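Local coordinates for protein aspartate aminotransferase (Plasmodium falciparum, PDB 3K7Y) that probably catalyses the pyridoxal-phosphate-dependent transfer of an amino group from L-aspartate to 2-oxoglutarate, giving oxaloacetate and L-glutamate, and works as a homodimer, at residues 353-365 against 374-386. Sequence-based numbering, arbitrary orientation.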
ATOM      1  N   GLY A 353      12.200 -22.483  11.433  1.00 64.85           N
ATOM      2  CA  GLY A 353      11.607 -21.466  10.573  1.00 64.58           C
ATOM      3  C   GLY A 353      11.582 -21.968   9.138  1.00 65.12           C
ATOM      4  O   GLY A 353      11.706 -23.174   8.882  1.00 66.30           O
ATOM      5  N   LEU A 354      11.453 -21.035   8.202  1.00 64.44           N
ATOM      6  CA  LEU A 354      11.376 -21.344   6.785  1.00 64.38           C
ATOM      7  C   LEU A 354      12.759 -21.676   6.204  1.00 64.11           C
ATOM      8  O   LEU A 354      12.859 -22.347   5.163  1.00 64.50           O
ATOM      9  CB  LEU A 354      10.786 -20.130   6.072  1.00 64.29           C
ATOM     10  CG  LEU A 354       9.617 -20.258   5.095  1.00 65.82           C
ATOM     11  CD1 LEU A 354       8.749 -19.034   5.200  1.00 64.98           C
ATOM     12  CD2 LEU A 354      10.080 -20.448   3.649  1.00 67.18           C
ATOM     13  N   PHE A 355      13.815 -21.194   6.870  1.00 63.09           N
ATOM     14  CA  PHE A 355      15.187 -21.378   6.379  1.00 62.60           C
ATOM     15  C   PHE A 355      16.103 -22.187   7.299  1.00 62.59           C
ATOM     16  O   PHE A 355      15.772 -22.482   8.444  1.00 63.05           O
ATOM     17  CB  PHE A 355      15.890 -20.031   6.134  1.00 62.17           C
ATOM     18  CG  PHE A 355      15.038 -18.992   5.484  1.00 61.30           C
ATOM     19  CD1 PHE A 355      14.779 -19.033   4.128  1.00 61.75           C
ATOM     20  CD2 PHE A 355      14.516 -17.947   6.234  1.00 60.28           C
ATOM     21  CE1 PHE A 355      13.986 -18.052   3.543  1.00 61.88           C
ATOM     22  CE2 PHE A 355      13.732 -16.974   5.661  1.00 58.26           C
ATOM     23  CZ  PHE A 355      13.465 -17.022   4.322  1.00 59.77           C
ATOM     24  N   SER A 356      17.268 -22.534   6.771  1.00 61.99           N
ATOM     25  CA  SER A 356      18.415 -22.848   7.607  1.00 61.71           C
ATOM     26  C   SER A 356      19.500 -21.826   7.277  1.00 60.78           C
ATOM     27  O   SER A 356      19.465 -21.214   6.210  1.00 60.64           O
ATOM     28  CB  SER A 356      18.901 -24.279   7.381  1.00 62.51           C
ATOM     29  OG  SER A 356      18.208 -25.180   8.226  1.00 63.18           O
ATOM     30  N   PHE A 357      20.435 -21.627   8.201  1.00 60.02           N
ATOM     31  CA  PHE A 357      21.481 -20.631   8.046  1.00 59.06           C
ATOM     32  C   PHE A 357      22.834 -21.307   8.255  1.00 59.75           C
ATOM     33  O   PHE A 357      23.163 -21.718   9.375  1.00 60.59           O
ATOM     34  CB  PHE A 357      21.266 -19.507   9.058  1.00 58.80           C
ATOM     35  CG  PHE A 357      22.203 -18.327   8.901  1.00 58.48           C
ATOM     36  CD1 PHE A 357      22.426 -17.744   7.658  1.00 57.73           C
ATOM     37  CD2 PHE A 357      22.813 -17.765  10.021  1.00 57.88           C
ATOM     38  CE1 PHE A 357      23.282 -16.646   7.531  1.00 58.20           C
ATOM     39  CE2 PHE A 357      23.663 -16.671   9.905  1.00 58.36           C
ATOM     40  CZ  PHE A 357      23.900 -16.109   8.662  1.00 58.43           C
ATOM     41  N   VAL A 358      23.605 -21.438   7.174  1.00 59.18           N
ATOM     42  CA  VAL A 358      24.895 -22.121   7.215  1.00 59.38           C
ATOM     43  C   VAL A 358      26.004 -21.165   6.757  1.00 59.59           C
ATOM     44  O   VAL A 358      26.360 -21.157   5.574  1.00 59.97           O
ATOM     45  CB  VAL A 358      24.868 -23.398   6.309  1.00 59.85           C
ATOM     46  CG1 VAL A 358      26.178 -24.208   6.399  1.00 60.23           C
ATOM     47  CG2 VAL A 358      23.684 -24.277   6.657  1.00 59.49           C
ATOM     48  N   PRO A 359      26.549 -20.341   7.676  1.00 59.76           N
ATOM     49  CA  PRO A 359      27.540 -19.351   7.227  1.00 60.42           C
ATOM     50  C   PRO A 359      28.617 -19.948   6.324  1.00 61.27           C
ATOM     51  O   PRO A 359      28.983 -19.348   5.303  1.00 61.35           O
ATOM     52  CB  PRO A 359      28.121 -18.819   8.542  1.00 61.03           C
ATOM     53  CG  PRO A 359      26.955 -18.874   9.489  1.00 60.34           C
ATOM     54  CD  PRO A 359      26.167 -20.127   9.088  1.00 59.97           C
ATOM     55  N   LEU A 360      29.075 -21.142   6.675  1.00 62.11           N
ATOM     56  CA  LEU A 360      30.053 -21.874   5.872  1.00 63.38           C
ATOM     57  C   LEU A 360      29.820 -21.816   4.350  1.00 63.47           C
ATOM     58  O   LEU A 360      30.771 -21.801   3.563  1.00 64.23           O
ATOM     59  CB  LEU A 360      30.099 -23.325   6.332  1.00 63.37           C
ATOM     60  CG  LEU A 360      31.249 -24.049   5.659  1.00 65.52           C
ATOM     61  CD1 LEU A 360      32.580 -23.543   6.219  1.00 67.79           C
ATOM     62  CD2 LEU A 360      31.104 -25.557   5.788  1.00 67.17           C
ATOM     63  N   LEU A 361      28.553 -21.781   3.951  1.00 63.31           N
ATOM     64  CA  LEU A 361      28.174 -21.823   2.536  1.00 64.14           C
ATOM     65  C   LEU A 361      28.371 -20.491   1.804  1.00 64.98           C
ATOM     66  O   LEU A 361      28.462 -20.456   0.571  1.00 65.29           O
ATOM     67  CB  LEU A 361      26.733 -22.339   2.375  1.00 63.25           C
ATOM     68  CG  LEU A 361      26.487 -23.858   2.267  1.00 63.54           C
ATOM     69  CD1 LEU A 361      27.560 -24.695   2.910  1.00 63.47           C
ATOM     70  CD2 LEU A 361      25.143 -24.259   2.827  1.00 62.39           C
ATOM     71  N   ALA A 362      28.455 -19.397   2.558  1.00 65.64           N
ATOM     72  CA  ALA A 362      28.765 -18.104   1.959  1.00 66.91           C
ATOM     73  C   ALA A 362      29.982 -18.231   1.028  1.00 68.87           C
ATOM     74  O   ALA A 362      29.978 -17.688  -0.077  1.00 69.64           O
ATOM     75  CB  ALA A 362      28.999 -17.061   3.035  1.00 67.04           C
ATOM     76  N   LYS A 363      30.996 -18.982   1.474  1.00 70.09           N
ATOM     77  CA  LYS A 363      32.189 -19.298   0.679  1.00 72.06           C
ATOM     78  C   LYS A 363      31.895 -19.971  -0.672  1.00 72.69           C
ATOM     79  O   LYS A 363      32.594 -19.721  -1.649  1.00 73.91           O
ATOM     80  CB  LYS A 363      33.147 -20.210   1.470  1.00 72.72           C
ATOM     81  CG  LYS A 363      33.746 -19.639   2.761  1.00 73.28           C
ATOM     82  CD  LYS A 363      34.951 -20.474   3.211  1.00 75.50           C
ATOM     83  CE  LYS A 363      36.185 -20.274   2.292  1.00 78.73           C
ATOM     84  NZ  LYS A 363      37.253 -21.336   2.405  1.00 79.28           N
ATOM     85  N   ILE A 364      30.867 -20.820  -0.719  1.00 72.47           N
ATOM     86  CA  ILE A 364      30.614 -21.704  -1.874  1.00 73.34           C
ATOM     87  C   ILE A 364      29.427 -21.240  -2.770  1.00 73.68           C
ATOM     88  O   ILE A 364      29.067 -21.887  -3.758  1.00 74.09           O
ATOM     89  CB  ILE A 364      30.513 -23.210  -1.385  1.00 72.90           C
ATOM     90  CG1 ILE A 364      31.552 -24.074  -2.077  1.00 74.03           C
ATOM     91  CG2 ILE A 364      29.088 -23.802  -1.437  1.00 71.65           C
ATOM     92  CD1 ILE A 364      32.935 -23.861  -1.546  1.00 75.54           C
ATOM     93  N   ALA A 365      28.865 -20.083  -2.431  1.00 73.88           N
ATOM     94  CA  ALA A 365      27.623 -19.601  -3.037  1.00 74.31           C
ATOM     95  C   ALA A 365      27.684 -19.401  -4.553  1.00 76.10           C
ATOM     96  O   ALA A 365      26.728 -19.734  -5.260  1.00 76.48           O
ATOM     97  CB  ALA A 365      27.161 -18.323  -2.347  1.00 73.35           C
ATOM     98  N   TYR A 374      20.524 -22.289  -6.552  1.00 71.37           N
ATOM     99  CA  TYR A 374      20.651 -20.901  -6.073  1.00 70.08           C
ATOM    100  C   TYR A 374      20.297 -20.695  -4.590  1.00 67.61           C
ATOM    101  O   TYR A 374      19.322 -21.240  -4.076  1.00 67.05           O
ATOM    102  CB  TYR A 374      19.901 -19.910  -6.994  1.00 71.00           C
ATOM    103  CG  TYR A 374      20.177 -20.162  -8.453  1.00 73.76           C
ATOM    104  CD1 TYR A 374      19.311 -20.942  -9.217  1.00 76.75           C
ATOM    105  CD2 TYR A 374      21.322 -19.656  -9.065  1.00 76.13           C
ATOM    106  CE1 TYR A 374      19.570 -21.203 -10.566  1.00 80.46           C
ATOM    107  CE2 TYR A 374      21.601 -19.912 -10.422  1.00 79.13           C
ATOM    108  CZ  TYR A 374      20.718 -20.686 -11.165  1.00 81.39           C
ATOM    109  OH  TYR A 374      20.959 -20.950 -12.502  1.00 84.48           O
ATOM    110  N   ILE A 375      21.107 -19.862  -3.943  1.00 64.35           N
ATOM    111  CA  ILE A 375      21.239 -19.778  -2.490  1.00 62.43           C
ATOM    112  C   ILE A 375      21.672 -18.340  -2.183  1.00 61.54           C
ATOM    113  O   ILE A 375      22.362 -17.738  -2.990  1.00 62.07           O
ATOM    114  CB  ILE A 375      22.333 -20.780  -2.042  1.00 61.96           C
ATOM    115  CG1 ILE A 375      22.942 -20.425  -0.688  1.00 61.02           C
ATOM    116  CG2 ILE A 375      23.456 -20.808  -3.080  1.00 64.09           C
ATOM    117  CD1 ILE A 375      24.415 -20.792  -0.564  1.00 59.53           C
ATOM    118  N   ILE A 376      21.280 -17.781  -1.042  1.00 60.50           N
ATOM    119  CA  ILE A 376      21.675 -16.402  -0.728  1.00 60.85           C
ATOM    120  C   ILE A 376      23.182 -16.275  -0.389  1.00 61.25           C
ATOM    121  O   ILE A 376      23.801 -17.191   0.153  1.00 60.59           O
ATOM    122  CB  ILE A 376      20.774 -15.746   0.371  1.00 60.73           C
ATOM    123  CG1 ILE A 376      19.285 -15.886   0.023  1.00 61.11           C
ATOM    124  CG2 ILE A 376      21.123 -14.268   0.590  1.00 60.41           C
ATOM    125  CD1 ILE A 376      18.547 -16.999   0.847  1.00 62.47           C
ATOM    126  N   ASN A 377      23.751 -15.121  -0.734  1.00 62.54           N
ATOM    127  CA  ASN A 377      25.171 -14.780  -0.513  1.00 63.58           C
ATOM    128  C   ASN A 377      25.730 -15.058   0.874  1.00 62.78           C
ATOM    129  O   ASN A 377      26.947 -15.209   1.023  1.00 63.79           O
ATOM    130  CB  ASN A 377      25.403 -13.290  -0.825  1.00 65.38           C
ATOM    131  CG  ASN A 377      24.924 -12.912  -2.210  1.00 68.42           C
ATOM    132  OD1 ASN A 377      23.874 -12.262  -2.370  1.00 69.79           O
ATOM    133  ND2 ASN A 377      25.669 -13.355  -3.234  1.00 69.96           N
ATOM    134  N   ASN A 378      24.864 -15.097   1.885  1.00 61.27           N
ATOM    135  CA  ASN A 378      25.316 -15.200   3.282  1.00 60.83           C
ATOM    136  C   ASN A 378      25.239 -16.594   3.939  1.00 59.86           C
ATOM    137  O   ASN A 378      25.702 -16.769   5.075  1.00 60.72           O
ATOM    138  CB  ASN A 378      24.630 -14.132   4.166  1.00 61.21           C
ATOM    139  CG  ASN A 378      23.100 -14.307   4.277  1.00 59.24           C
ATOM    140  OD1 ASN A 378      22.415 -13.424   4.785  1.00 59.14           O
ATOM    141  ND2 ASN A 378      22.573 -15.427   3.805  1.00 57.07           N
ATOM    142  N   GLY A 379      24.662 -17.563   3.227  1.00 58.22           N
ATOM    143  CA  GLY A 379      24.440 -18.887   3.768  1.00 57.69           C
ATOM    144  C   GLY A 379      22.984 -19.306   3.941  1.00 57.66           C
ATOM    145  O   GLY A 379      22.718 -20.494   4.076  1.00 57.74           O
ATOM    146  N   ARG A 380      22.038 -18.357   3.951  1.00 58.09           N
ATOM    147  CA  ARG A 380      20.598 -18.656   4.175  1.00 58.45           C
ATOM    148  C   ARG A 380      19.999 -19.632   3.150  1.00 58.87           C
ATOM    149  O   ARG A 380      20.334 -19.591   1.957  1.00 59.45           O
ATOM    150  CB  ARG A 380      19.756 -17.379   4.216  1.00 58.37           C
ATOM    151  CG  ARG A 380      18.345 -17.607   4.761  1.00 59.43           C
ATOM    152  CD  ARG A 380      17.450 -16.368   4.676  1.00 61.60           C
ATOM    153  NE  ARG A 380      16.812 -16.202   3.367  1.00 61.86           N
ATOM    154  CZ  ARG A 380      15.970 -15.219   3.054  1.00 63.02           C
ATOM    155  NH1 ARG A 380      15.644 -14.288   3.951  1.00 63.20           N
ATOM    156  NH2 ARG A 380      15.440 -15.166   1.834  1.00 63.88           N
ATOM    157  N   ILE A 381      19.101 -20.501   3.599  1.00 59.61           N
ATOM    158  CA  ILE A 381      18.637 -21.588   2.742  1.00 60.43           C
ATOM    159  C   ILE A 381      17.167 -21.875   2.879  1.00 61.95           C
ATOM    160  O   ILE A 381      16.697 -22.259   3.952  1.00 62.75           O
ATOM    161  CB  ILE A 381      19.410 -22.863   3.044  1.00 60.61           C
ATOM    162  CG1 ILE A 381      20.554 -23.027   2.061  1.00 59.81           C
ATOM    163  CG2 ILE A 381      18.518 -24.095   3.004  1.00 62.51           C
ATOM    164  CD1 ILE A 381      21.519 -24.076   2.532  1.00 60.36           C
ATOM    165  N   ASN A 382      16.452 -21.711   1.775  1.00 63.24           N
ATOM    166  CA  ASN A 382      15.054 -22.059   1.731  1.00 65.75           C
ATOM    167  C   ASN A 382      14.898 -23.579   1.786  1.00 67.62           C
ATOM    168  O   ASN A 382      15.107 -24.277   0.787  1.00 68.29           O
ATOM    169  CB  ASN A 382      14.390 -21.475   0.486  1.00 66.08           C
ATOM    170  CG  ASN A 382      12.890 -21.429   0.608  1.00 67.94           C
ATOM    171  OD1 ASN A 382      12.365 -21.200   1.691  1.00 68.15           O
ATOM    172  ND2 ASN A 382      12.187 -21.652  -0.500  1.00 71.52           N
ATOM    173  N   VAL A 383      14.548 -24.082   2.968  1.00 69.53           N
ATOM    174  CA  VAL A 383      14.444 -25.511   3.208  1.00 71.84           C
ATOM    175  C   VAL A 383      13.244 -26.085   2.482  1.00 74.73           C
ATOM    176  O   VAL A 383      13.317 -27.174   1.934  1.00 75.83           O
ATOM    177  CB  VAL A 383      14.369 -25.827   4.719  1.00 72.53           C
ATOM    178  CG1 VAL A 383      13.808 -27.219   4.961  1.00 74.87           C
ATOM    179  CG2 VAL A 383      15.746 -25.705   5.354  1.00 71.13           C
ATOM    180  N   SER A 384      12.151 -25.333   2.455  1.00 77.37           N
ATOM    181  CA  SER A 384      10.881 -25.811   1.884  1.00 81.45           C
ATOM    182  C   SER A 384      10.977 -26.238   0.415  1.00 83.05           C
ATOM    183  O   SER A 384      10.019 -26.795  -0.137  1.00 85.54           O
ATOM    184  CB  SER A 384       9.788 -24.757   2.058  1.00 81.96           C
ATOM    185  OG  SER A 384      10.300 -23.479   1.740  1.00 81.02           O
ATOM    186  N   GLY A 385      12.134 -25.990  -0.200  1.00 82.65           N
ATOM    187  CA  GLY A 385      12.348 -26.307  -1.607  1.00 84.91           C
ATOM    188  C   GLY A 385      13.292 -27.469  -1.841  1.00 86.17           C
ATOM    189  O   GLY A 385      13.986 -27.516  -2.862  1.00 86.20           O
ATOM    190  N   ILE A 386      13.325 -28.408  -0.900  1.00 87.71           N
ATOM    191  CA  ILE A 386      14.168 -29.595  -1.042  1.00 89.14           C
ATOM    192  C   ILE A 386      13.282 -30.839  -1.059  1.00 93.10           C
ATOM    193  O   ILE A 386      12.859 -31.330  -0.008  1.00 94.11           O
ATOM    194  CB  ILE A 386      15.250 -29.702   0.067  1.00 87.02           C
ATOM    195  CG1 ILE A 386      16.153 -28.468   0.083  1.00 83.86           C
ATOM    196  CG2 ILE A 386      16.107 -30.905  -0.189  1.00 88.08           C
ATOM    197  CD1 ILE A 386      16.830 -28.205   1.406  1.00 80.70           C
TER
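R380 lays its guanidinium flat on the ring of F355, the two planes only 8° apart and CZ of R380 3.8 Å from the ring centroid, a cation-pi stack in which one flat group matches another. The residues sit on the same face of a two-stranded antiparallel ribbon, 355-357 against 380-382, but are not directly paired: F355 faces N382, and F357 faces R380. The arginine therefore leans along the ribbon; its extended first part sets CD over the ring as a CH-pi contact, 3.6 Å from the centroid, and the bend at chi3 (84°) then lays the guanidinium down. CB of L354 lies over the other face of that ring, and I381 and N382 backbone atoms meet its edge.

Between the strands, S356 N bonds to I381 O (2.9 Å), while the return bond from I381 N to S356 O is weak. V383 N extends the pairing to L354 O at 3.3 Å. F357 brings its ring edge to R380 N. On the side of S356 and I381, CD2 of L361 meets CD1 of I381 at 3.6 Å; beyond the strands, CD1 of I375 touches CB of both L361 and A365, branched apolar chains packing against a small one. G379 ends the type I turn from I376 with phi 115°, a backbone that suits glycine, and its O accepts a weak bond from V358 N.

R380 NH1 also bonds to N185, which binds the pyridoxal phosphate, and NH2 to S35 O. Stacking and two polar partners together fix the guanidinium's rotation, consistent with the arginine that binds the substrate alpha-carboxylate in aminotransferases of this family.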